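Conserved domain protein (Streptococcus pneumoniae, PDB 2I7R) is of unknown function but belongs to the glyoxalase/bleomycin resistance/dioxygenase superfamily, and probably binds a small molecule or metal as its relatives do. Local coordinates at residues L9-S14 / L48-N53; H25-K30 / F41-H46; S63-H68 / A108-D113; E72-N77 / G98-L103. All blocks are in the same frame, centred on the assembly; numbering follows the deposited sequence.

Contact 1 (L9-S14 / L48-N53); sequences LDIIVS and LMLSQN
Ile11 and Leu50 are paired neighbours where strands 5-12 and 46-51 run parallel, the first-to-fourth strand pairing of a 1-4-3-2 sheet as in the glyoxalase fold. The short strand axes diverge by 25°. Four backbone bonds join them in alternation: Met49 N donates to Leu9 O (2.8 Å), Ile11 N to Met49 O (2.9 Å), Ser51 N to Ile11 O, and Val13 N, already beyond its strand, to Ser51 O (3.1 Å). CA-H...O contacts fill the intervals.

Ile11 illustrates how such a pair builds a hydrophobic face. Its CB lies 4.1 Å from Leu50 CD2. CG1 is anti to the carbonyl carbon (chi1 -44°), which carries it to 3.9 Å from Leu48 CD1. At the tip, CD1 is still near the same methyl. Leu9, two residues earlier on the same face, lays its side chain beside that of Leu48, pointing the same way, with CD2 3.7 Å from Leu48 CD1. Helix 16-27 covers Leu50, and the paired strand 65-70 of a neighbouring subunit extends the sheet beyond Leu9 to Ile11.

The face carrying Asp10 and selenomethionine Met49 is more polar. Asp10 OD1, held by Gln8 NE2, packs on Met49 CB, while OD2 is hydrogen-bonded to His68 NE2 of the neighbouring subunit. At the end of the strand, Ser51 OG donates to Asn53 O at 3.1 Å, in the carbonyl plane and on a lone pair.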
# COMPACT_ATOMS: atom_id res chain seq x y z
N LEU A 9 -3.39 0.07 4.49
CA LEU A 9 -2.23 0.79 4.07
C LEU A 9 -2.42 2.22 4.55
O LEU A 9 -3.49 2.81 4.33
CB LEU A 9 -2.10 0.72 2.54
CG LEU A 9 -1.10 1.65 1.86
CD1 LEU A 9 0.36 1.25 2.19
CD2 LEU A 9 -1.35 1.66 0.37
N ASP A 10 -1.42 2.76 5.25
CA ASP A 10 -1.48 4.17 5.62
C ASP A 10 -0.54 4.97 4.72
O ASP A 10 0.57 4.55 4.46
CB ASP A 10 -1.02 4.41 7.06
CG ASP A 10 -1.78 3.59 8.08
OD1 ASP A 10 -2.78 2.94 7.74
OD2 ASP A 10 -1.31 3.60 9.24
N ILE A 11 -0.98 6.15 4.34
CA ILE A 11 -0.15 7.14 3.65
C ILE A 11 -0.01 8.34 4.60
O ILE A 11 -1.01 8.92 5.04
CB ILE A 11 -0.79 7.66 2.31
CG1 ILE A 11 -1.38 6.51 1.46
CG2 ILE A 11 0.23 8.56 1.54
CD1 ILE A 11 -0.37 5.38 1.14
N ILE A 12 1.24 8.70 4.88
CA ILE A 12 1.52 9.84 5.77
C ILE A 12 1.64 11.10 4.90
O ILE A 12 2.47 11.16 3.96
CB ILE A 12 2.82 9.63 6.55
CG1 ILE A 12 2.85 8.28 7.24
CG2 ILE A 12 3.07 10.78 7.52
CD1 ILE A 12 1.53 7.88 7.89
N VAL A 13 0.79 12.09 5.21
CA VAL A 13 0.67 13.34 4.44
C VAL A 13 0.44 14.53 5.40
O VAL A 13 -0.12 14.34 6.48
CB VAL A 13 -0.45 13.26 3.36
CG1 VAL A 13 -0.18 12.11 2.36
CG2 VAL A 13 -1.88 13.11 3.98
N SER A 14 0.86 15.73 5.02
CA SER A 14 0.68 16.90 5.91
C SER A 14 -0.72 17.51 5.86
O SER A 14 -1.15 18.17 6.82
CB SER A 14 1.71 17.98 5.62
OG SER A 14 1.52 18.45 4.30
N LEU A 48 -7.65 2.02 3.34
CA LEU A 48 -6.58 2.94 3.05
C LEU A 48 -6.75 4.14 3.99
O LEU A 48 -7.75 4.84 3.91
CB LEU A 48 -6.63 3.34 1.55
CG LEU A 48 -5.69 4.40 0.93
CD1 LEU A 48 -4.25 3.94 0.85
CD2 LEU A 48 -6.16 4.74 -0.48
N MSE A 49 -5.79 4.36 4.88
CA MSE A 49 -5.81 5.54 5.75
C MSE A 49 -4.89 6.68 5.24
O MSE A 49 -3.82 6.43 4.65
CB MSE A 49 -5.38 5.17 7.18
CG MSE A 49 -6.44 4.48 8.04
SE MSE A 49 -7.50 3.07 7.22
CE MSE A 49 -8.18 2.27 8.97
N LEU A 50 -5.28 7.90 5.53
CA LEU A 50 -4.38 9.05 5.43
C LEU A 50 -4.11 9.49 6.85
O LEU A 50 -5.03 9.58 7.67
CB LEU A 50 -5.03 10.18 4.64
CG LEU A 50 -5.66 9.79 3.31
CD1 LEU A 50 -6.36 11.00 2.72
CD2 LEU A 50 -4.59 9.24 2.34
N SER A 51 -2.86 9.75 7.18
CA SER A 51 -2.55 10.17 8.53
C SER A 51 -1.52 11.28 8.53
O SER A 51 -0.54 11.20 7.81
CB SER A 51 -2.09 8.97 9.37
OG SER A 51 -1.55 9.42 10.60
N GLN A 52 -1.74 12.33 9.33
CA GLN A 52 -0.75 13.38 9.48
C GLN A 52 0.28 12.98 10.55
O GLN A 52 1.47 13.27 10.44
CB GLN A 52 -1.43 14.70 9.83
CG GLN A 52 -0.52 15.91 9.75
CD GLN A 52 -1.09 17.10 10.51
OE1 GLN A 52 -2.30 17.36 10.46
NE2 GLN A 52 -0.23 17.84 11.22
N ASN A 53 -0.19 12.29 11.57
CA ASN A 53 0.66 11.84 12.67
C ASN A 53 1.68 10.80 12.22
O ASN A 53 1.38 9.92 11.40
CB ASN A 53 -0.21 11.25 13.81
CG ASN A 53 0.63 10.65 14.96
OD1 ASN A 53 1.35 11.37 15.65
ND2 ASN A 53 0.53 9.33 15.16

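Contact 2 (H25-K30 / F41-H46); sequences HILDKK and FTIGSH
Lys29 reaches Thr42 through two turns of its chain: chi1 of 75° sets CG between the backbone N and the carbonyl carbon, and chi3 of -73° bends CE back toward the strand. CE thereby comes to 3.2 Å from Thr42 O, and NZ donates to the same oxygen at 2.9 Å, tilted well out of the carbonyl plane. Phe41 uses the more common setting, CG anti to the carbonyl carbon (chi1 -69°), and its ring lies against the end of helix 16-27.

The example shows how the end of helix 16-27 is tied to strand 38-43. Leu27, in the last turn of the helix, touches two strand residues with CD1, 3.8 Å from Phe41 CD1 and 4.1 Å from Ile43 CD1. Asp28 then leaves the helix with positive phi. Just beyond, Lys29 O sits in the plane of the Phe41 ring at its edge, 3.8 Å from CE1. Cys20 and Leu23 of the same helix also pack on this ring, while Met4 of a neighbouring subunit packs on Leu27 and Lys29.

A water completes the join, donating a hydrogen bond to Lys30 O (2.9 Å) and accepting from Thr42 N (3.0 Å). Both backbone polar groups of Thr42 are thus engaged by the loop after the helix, one by an ammonium and one through water, and the positive charge would be expected to polarise the Thr42 carbonyl.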
# COMPACT_ATOMS: atom_id res chain seq x y z
N HIS A 25 -12.93 12.24 -4.89
CA HIS A 25 -13.31 12.46 -6.28
C HIS A 25 -12.72 11.36 -7.17
O HIS A 25 -13.41 10.80 -8.02
CB HIS A 25 -12.89 13.84 -6.79
CG HIS A 25 -13.60 14.97 -6.13
ND1 HIS A 25 -12.97 15.83 -5.27
CD2 HIS A 25 -14.89 15.37 -6.19
CE1 HIS A 25 -13.84 16.73 -4.83
NE2 HIS A 25 -15.01 16.47 -5.38
N ILE A 26 -11.45 11.03 -6.94
CA ILE A 26 -10.83 9.99 -7.75
C ILE A 26 -11.49 8.62 -7.57
O ILE A 26 -11.70 7.90 -8.55
CB ILE A 26 -9.35 9.90 -7.47
CG1 ILE A 26 -8.64 11.14 -8.03
CG2 ILE A 26 -8.78 8.57 -8.05
CD1 ILE A 26 -7.33 11.41 -7.41
N LEU A 27 -11.82 8.27 -6.34
CA LEU A 27 -12.36 6.97 -6.03
C LEU A 27 -13.87 6.95 -6.20
O LEU A 27 -14.50 5.88 -6.26
CB LEU A 27 -12.02 6.59 -4.59
CG LEU A 27 -10.56 6.26 -4.25
CD1 LEU A 27 -10.40 6.16 -2.72
CD2 LEU A 27 -10.11 4.97 -5.00
N ASP A 28 -14.46 8.15 -6.27
CA ASP A 28 -15.89 8.32 -6.39
C ASP A 28 -16.59 7.70 -5.18
O ASP A 28 -17.66 7.10 -5.30
CB ASP A 28 -16.41 7.68 -7.68
CG ASP A 28 -17.81 8.07 -8.00
OD1 ASP A 28 -18.23 9.16 -7.61
OD2 ASP A 28 -18.50 7.26 -8.65
N LYS A 29 -15.96 7.80 -4.02
CA LYS A 29 -16.64 7.45 -2.76
C LYS A 29 -16.08 8.28 -1.65
O LYS A 29 -14.90 8.68 -1.69
CB LYS A 29 -16.54 5.95 -2.42
CG LYS A 29 -15.21 5.48 -1.92
CD LYS A 29 -15.20 3.96 -1.81
CE LYS A 29 -16.01 3.46 -0.64
NZ LYS A 29 -16.27 2.00 -0.81
N LYS A 30 -16.93 8.56 -0.67
CA LYS A 30 -16.52 9.36 0.47
C LYS A 30 -15.67 8.53 1.40
O LYS A 30 -15.77 7.31 1.40
CB LYS A 30 -17.76 9.91 1.24
CG LYS A 30 -18.70 10.76 0.39
CD LYS A 30 -18.09 12.10 0.09
CE LYS A 30 -19.08 12.99 -0.64
NZ LYS A 30 -18.69 14.42 -0.40
N PHE A 41 -10.62 5.16 4.26
CA PHE A 41 -11.40 4.69 3.15
C PHE A 41 -11.46 3.19 3.24
O PHE A 41 -10.49 2.54 3.61
CB PHE A 41 -10.73 5.06 1.81
CG PHE A 41 -10.74 6.54 1.51
CD1 PHE A 41 -11.72 7.08 0.68
CD2 PHE A 41 -9.77 7.38 2.04
CE1 PHE A 41 -11.73 8.44 0.38
CE2 PHE A 41 -9.77 8.76 1.71
CZ PHE A 41 -10.74 9.27 0.90
N THR A 42 -12.62 2.63 2.90
CA THR A 42 -12.73 1.20 2.64
C THR A 42 -12.84 1.02 1.12
O THR A 42 -13.62 1.72 0.45
CB THR A 42 -13.93 0.61 3.43
OG1 THR A 42 -13.72 0.85 4.84
CG2 THR A 42 -14.08 -0.90 3.19
N ILE A 43 -11.99 0.16 0.57
CA ILE A 43 -12.02 -0.13 -0.85
C ILE A 43 -12.10 -1.63 -1.04
O ILE A 43 -11.07 -2.31 -1.18
CB ILE A 43 -10.80 0.43 -1.62
CG1 ILE A 43 -10.47 1.90 -1.25
CG2 ILE A 43 -11.06 0.28 -3.12
CD1 ILE A 43 -9.08 2.41 -1.72
N GLY A 44 -13.33 -2.13 -1.04
CA GLY A 44 -13.59 -3.56 -1.11
C GLY A 44 -13.16 -4.19 0.20
O GLY A 44 -13.70 -3.86 1.24
N SER A 45 -12.13 -5.02 0.13
CA SER A 45 -11.61 -5.83 1.23
C SER A 45 -10.39 -5.21 1.88
O SER A 45 -9.69 -5.89 2.65
CB SER A 45 -11.16 -7.18 0.67
OG SER A 45 -10.04 -6.96 -0.23
N HIS A 46 -10.09 -3.96 1.55
CA HIS A 46 -8.83 -3.33 2.00
C HIS A 46 -9.16 -1.92 2.47
O HIS A 46 -10.04 -1.27 1.92
CB HIS A 46 -7.87 -3.32 0.80
CG HIS A 46 -6.41 -3.26 1.14
ND1 HIS A 46 -5.84 -2.23 1.87
CD2 HIS A 46 -5.38 -4.07 0.78
CE1 HIS A 46 -4.54 -2.43 1.97
NE2 HIS A 46 -4.23 -3.53 1.31
O HOH W 1 -14.73 4.67 2.19

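Contact 3 (S63-H68 / A108-D113); sequences SGIIIH and AGLVLD
His68 and Asp113 are partners within a parallel strand pair, 65-70 with 111-116, which is the first-to-fourth strand pairing in the second 1-4-3-2 sheet of this glyoxalase-type fold. The backbone bonds come first. Ile67 N donates to Val111 O at 3.0 Å, almost straight (173°), and Asp113 N returns to Ile67 O at 2.9 Å. Before the strands are joined directly, water does the work: one molecule accepts from Ile65 N and donates to Gly109 O (2.8 Å), and a second links the same carbonyl to Ser63 OG.

Apolar contacts form two groups. In one, Leu110 CD2 touches Ile65 CD1 (3.8 Å) and Ile67 CD1 (4.1 Å), a group that meets Leu9 and Ile11 of strand 5-12. In the other, Ile66 CG1 lies 4.0 Å from Val111 CG1, while Ile66 CG2 covers one face of the His68 ring, toward its rim.

The polar side chains lie on the face of Ile66 and Val111. Asp113 CG is anti to its backbone N (chi1 175°), which sets the carboxylate beside His68; OD1 is fixed by Leu102 N. His68 NE2 bonds to Asp10 OD2 of a neighbouring subunit, whose strand also extends this sheet. The imidazole therefore bridges two carboxylates across the dimer interface. Within the pair, ring and carboxylate planes stand 83° apart, and His68 ND1 donates in its ring plane to the anti lone pair of Asp113 OD2, at 2.7 Å.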
# COMPACT_ATOMS: atom_id res chain seq x y z
N SER A 63 7.03 9.58 -3.14
CA SER A 63 6.64 8.90 -4.37
C SER A 63 6.95 7.42 -4.24
O SER A 63 7.33 6.97 -3.17
CB SER A 63 7.36 9.54 -5.60
OG SER A 63 6.69 9.22 -6.84
N GLY A 64 6.77 6.66 -5.31
CA GLY A 64 7.29 5.31 -5.35
C GLY A 64 6.31 4.19 -5.08
O GLY A 64 6.72 3.09 -4.80
N ILE A 65 5.01 4.44 -5.17
CA ILE A 65 4.08 3.32 -5.09
C ILE A 65 2.99 3.42 -6.14
O ILE A 65 2.73 4.49 -6.69
CB ILE A 65 3.43 3.16 -3.67
CG1 ILE A 65 2.26 4.14 -3.49
CG2 ILE A 65 4.56 3.20 -2.54
CD1 ILE A 65 1.53 4.07 -2.12
N ILE A 66 2.40 2.27 -6.44
CA ILE A 66 1.18 2.20 -7.25
C ILE A 66 0.17 1.37 -6.45
O ILE A 66 0.47 0.28 -5.98
CB ILE A 66 1.45 1.56 -8.65
CG1 ILE A 66 2.44 2.46 -9.44
CG2 ILE A 66 0.16 1.36 -9.43
CD1 ILE A 66 2.91 1.90 -10.77
N ILE A 67 -1.01 1.95 -6.28
CA ILE A 67 -2.12 1.35 -5.56
C ILE A 67 -3.06 0.83 -6.64
O ILE A 67 -3.67 1.65 -7.35
CB ILE A 67 -2.85 2.43 -4.71
CG1 ILE A 67 -2.03 2.84 -3.46
CG2 ILE A 67 -4.23 1.99 -4.38
CD1 ILE A 67 -2.54 4.18 -2.91
N HIS A 68 -3.15 -0.49 -6.78
CA HIS A 68 -3.99 -1.12 -7.82
C HIS A 68 -5.35 -1.46 -7.26
O HIS A 68 -5.46 -2.14 -6.23
CB HIS A 68 -3.37 -2.40 -8.39
CG HIS A 68 -2.01 -2.22 -8.99
ND1 HIS A 68 -1.80 -2.08 -10.35
CD2 HIS A 68 -0.78 -2.20 -8.42
CE1 HIS A 68 -0.51 -1.93 -10.58
NE2 HIS A 68 0.14 -2.03 -9.43
N ALA A 108 -0.70 14.04 -3.72
CA ALA A 108 0.44 13.77 -2.81
C ALA A 108 1.44 12.76 -3.33
O ALA A 108 2.07 12.03 -2.53
CB ALA A 108 -0.04 13.36 -1.41
N GLY A 109 1.63 12.71 -4.65
CA GLY A 109 2.58 11.76 -5.22
C GLY A 109 1.98 10.37 -5.47
O GLY A 109 2.65 9.53 -6.09
N LEU A 110 0.74 10.11 -5.02
CA LEU A 110 0.17 8.74 -5.17
C LEU A 110 -0.18 8.52 -6.62
O LEU A 110 -0.57 9.47 -7.29
CB LEU A 110 -1.10 8.51 -4.36
CG LEU A 110 -0.91 8.69 -2.85
CD1 LEU A 110 -2.22 8.95 -2.19
CD2 LEU A 110 -0.20 7.50 -2.31
N VAL A 111 -0.05 7.27 -7.06
CA VAL A 111 -0.43 6.80 -8.39
C VAL A 111 -1.41 5.63 -8.21
O VAL A 111 -1.19 4.71 -7.41
CB VAL A 111 0.82 6.32 -9.23
CG1 VAL A 111 0.38 5.68 -10.58
CG2 VAL A 111 1.91 7.47 -9.43
N LEU A 112 -2.49 5.67 -8.95
CA LEU A 112 -3.54 4.66 -8.79
C LEU A 112 -3.70 3.94 -10.12
O LEU A 112 -3.59 4.56 -11.19
CB LEU A 112 -4.87 5.26 -8.32
CG LEU A 112 -4.87 5.70 -6.83
CD1 LEU A 112 -4.19 7.04 -6.66
CD2 LEU A 112 -6.30 5.76 -6.24
N ASP A 113 -3.94 2.63 -10.03
CA ASP A 113 -4.29 1.84 -11.21
C ASP A 113 -5.68 1.25 -11.01
O ASP A 113 -5.91 0.53 -10.04
CB ASP A 113 -3.26 0.73 -11.43
CG ASP A 113 -3.61 -0.22 -12.57
OD1 ASP A 113 -4.25 0.21 -13.54
OD2 ASP A 113 -3.23 -1.40 -12.49
O HOH W 2 4.61 10.39 -7.53
O HOH W 3 3.41 6.85 -5.90

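Contact 4 (E72-N77 / G98-L103); sequences EDVDQN and GTESLL
Val74 and Glu100 make the close part of this contact, where the first turn of helix 74-84 rests on strand 100-105. The two side chains slide past each other in opposite directions, so that Val74 CB lies 3.6 Å from Glu100 CD. With CG1 anti to its backbone N, Val74 also meets Leu102, CG1 to CB at 3.7 Å, while Leu102 CD2 comes close to the helix backbone at Val74 O. Tyr78 and Leu81 of the same helix also touch Leu102, an instance of the packing of helix 74-84 against the sheet of strand 100-105.

The start of the helix is held separately: Asp73 is its N-cap, OD1 accepting from Gln76 N at 3.0 Å, and its carbonyl takes a bond from Asn77 ND2, while Asn77 OD1 accepts from Arg80.

Toward solvent the contact turns from apolar to acidic. Asp75 crosses Glu100 at about a right angle, its OD2 only 2.6 Å from Glu100 OE2. Two carboxylate oxygens this near probably mean that one of the two acids is protonated. Glu100 OE1 forms a salt bridge with Arg116, which would tend to keep some negative charge on the pair, whereas the proximity of the two acids would probably raise the pKa of one of them.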
# COMPACT_ATOMS: atom_id res chain seq x y z
N GLU A 72 -14.84 -3.47 -12.10
CA GLU A 72 -15.60 -4.16 -13.15
C GLU A 72 -15.48 -3.49 -14.53
O GLU A 72 -15.43 -4.18 -15.54
CB GLU A 72 -17.08 -4.32 -12.75
CG GLU A 72 -17.34 -5.39 -11.62
CD GLU A 72 -17.89 -6.76 -12.14
OE1 GLU A 72 -18.26 -6.88 -13.34
OE2 GLU A 72 -17.99 -7.71 -11.32
N ASP A 73 -15.42 -2.16 -14.55
CA ASP A 73 -15.40 -1.43 -15.82
C ASP A 73 -14.34 -0.33 -15.80
O ASP A 73 -14.56 0.73 -15.20
CB ASP A 73 -16.80 -0.85 -16.12
CG ASP A 73 -16.98 -0.40 -17.59
OD1 ASP A 73 -16.00 -0.08 -18.28
OD2 ASP A 73 -18.14 -0.34 -18.05
N VAL A 74 -13.21 -0.58 -16.47
CA VAL A 74 -12.08 0.32 -16.52
C VAL A 74 -12.38 1.57 -17.34
O VAL A 74 -12.03 2.70 -16.95
CB VAL A 74 -10.80 -0.39 -17.05
CG1 VAL A 74 -9.63 0.59 -17.23
CG2 VAL A 74 -10.40 -1.51 -16.09
N ASP A 75 -13.08 1.37 -18.45
CA ASP A 75 -13.42 2.42 -19.39
C ASP A 75 -14.44 3.39 -18.84
O ASP A 75 -14.30 4.59 -19.04
CB ASP A 75 -13.86 1.81 -20.72
CG ASP A 75 -12.78 0.93 -21.32
OD1 ASP A 75 -11.93 1.48 -22.04
OD2 ASP A 75 -12.73 -0.29 -21.00
N GLN A 76 -15.42 2.90 -18.10
CA GLN A 76 -16.32 3.80 -17.38
C GLN A 76 -15.59 4.68 -16.32
O GLN A 76 -15.88 5.88 -16.23
CB GLN A 76 -17.53 3.07 -16.79
CG GLN A 76 -18.67 4.03 -16.35
CD GLN A 76 -19.09 5.07 -17.45
OE1 GLN A 76 -19.50 4.70 -18.57
NE2 GLN A 76 -18.99 6.38 -17.10
N ASN A 77 -14.64 4.11 -15.55
CA ASN A 77 -13.81 4.91 -14.66
C ASN A 77 -13.02 5.95 -15.42
O ASN A 77 -12.92 7.10 -15.00
CB ASN A 77 -12.86 4.03 -13.83
CG ASN A 77 -13.57 3.40 -12.65
OD1 ASN A 77 -13.78 4.05 -11.63
ND2 ASN A 77 -13.97 2.15 -12.79
N GLY A 98 -5.28 -10.11 -21.36
CA GLY A 98 -6.58 -9.50 -21.03
C GLY A 98 -6.60 -8.62 -19.79
O GLY A 98 -7.67 -8.36 -19.22
N THR A 99 -5.43 -8.18 -19.33
CA THR A 99 -5.41 -7.31 -18.18
C THR A 99 -5.51 -5.90 -18.66
O THR A 99 -4.58 -5.39 -19.25
CB THR A 99 -4.17 -7.51 -17.31
OG1 THR A 99 -4.18 -8.88 -16.85
CG2 THR A 99 -4.19 -6.49 -16.08
N GLU A 100 -6.66 -5.28 -18.45
CA GLU A 100 -6.85 -3.91 -18.89
C GLU A 100 -6.56 -2.99 -17.68
O GLU A 100 -7.00 -3.27 -16.57
CB GLU A 100 -8.27 -3.70 -19.39
CG GLU A 100 -8.47 -2.36 -20.10
CD GLU A 100 -9.94 -1.98 -20.22
OE1 GLU A 100 -10.86 -2.76 -19.83
OE2 GLU A 100 -10.17 -0.88 -20.74
N SER A 101 -5.80 -1.93 -17.91
CA SER A 101 -5.51 -0.99 -16.84
C SER A 101 -5.54 0.47 -17.26
O SER A 101 -5.51 0.79 -18.43
CB SER A 101 -4.17 -1.32 -16.18
OG SER A 101 -3.11 -0.98 -17.03
N LEU A 102 -5.61 1.32 -16.26
CA LEU A 102 -5.73 2.76 -16.39
C LEU A 102 -4.95 3.32 -15.19
O LEU A 102 -5.30 3.06 -14.03
CB LEU A 102 -7.19 3.19 -16.28
CG LEU A 102 -7.54 4.67 -16.10
CD1 LEU A 102 -7.08 5.46 -17.34
CD2 LEU A 102 -9.05 4.84 -15.83
N LEU A 103 -3.90 4.06 -15.49
CA LEU A 103 -3.03 4.65 -14.49
C LEU A 103 -3.30 6.13 -14.33
O LEU A 103 -3.27 6.87 -15.31
CB LEU A 103 -1.58 4.43 -14.88
CG LEU A 103 -1.29 3.12 -14.17
CD1 LEU A 103 -0.93 2.02 -15.14
CD2 LEU A 103 -0.30 3.30 -13.00

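In the fold
The four contacts sample two successive copies of one plan, two four-stranded sheets with strand order 1-4-3-2, as in the glyoxalase fold. Contacts 1 and 2 belong to the sheet containing strands 46-51 and 38-43, contact 2 falling between the segments of contact 1 in sequence; contacts 3 and 4 repeat the scheme with strands 111-116 and 100-105. Contacts 1 and 3, the equivalent parallel pairings, have centres about 13 Å apart and touch through Ile11, Ile65 and Leu110. Leu27 of contact 2 also packs on Leu112 of contact 3. Contacts 1 and 4 lie farthest apart, their centres about 26 Å distant, on opposite sides of the chain's centre. Strands 5-12 and 65-70 pair antiparallel with strands of the second subunit, so the sheets run on across the dimer.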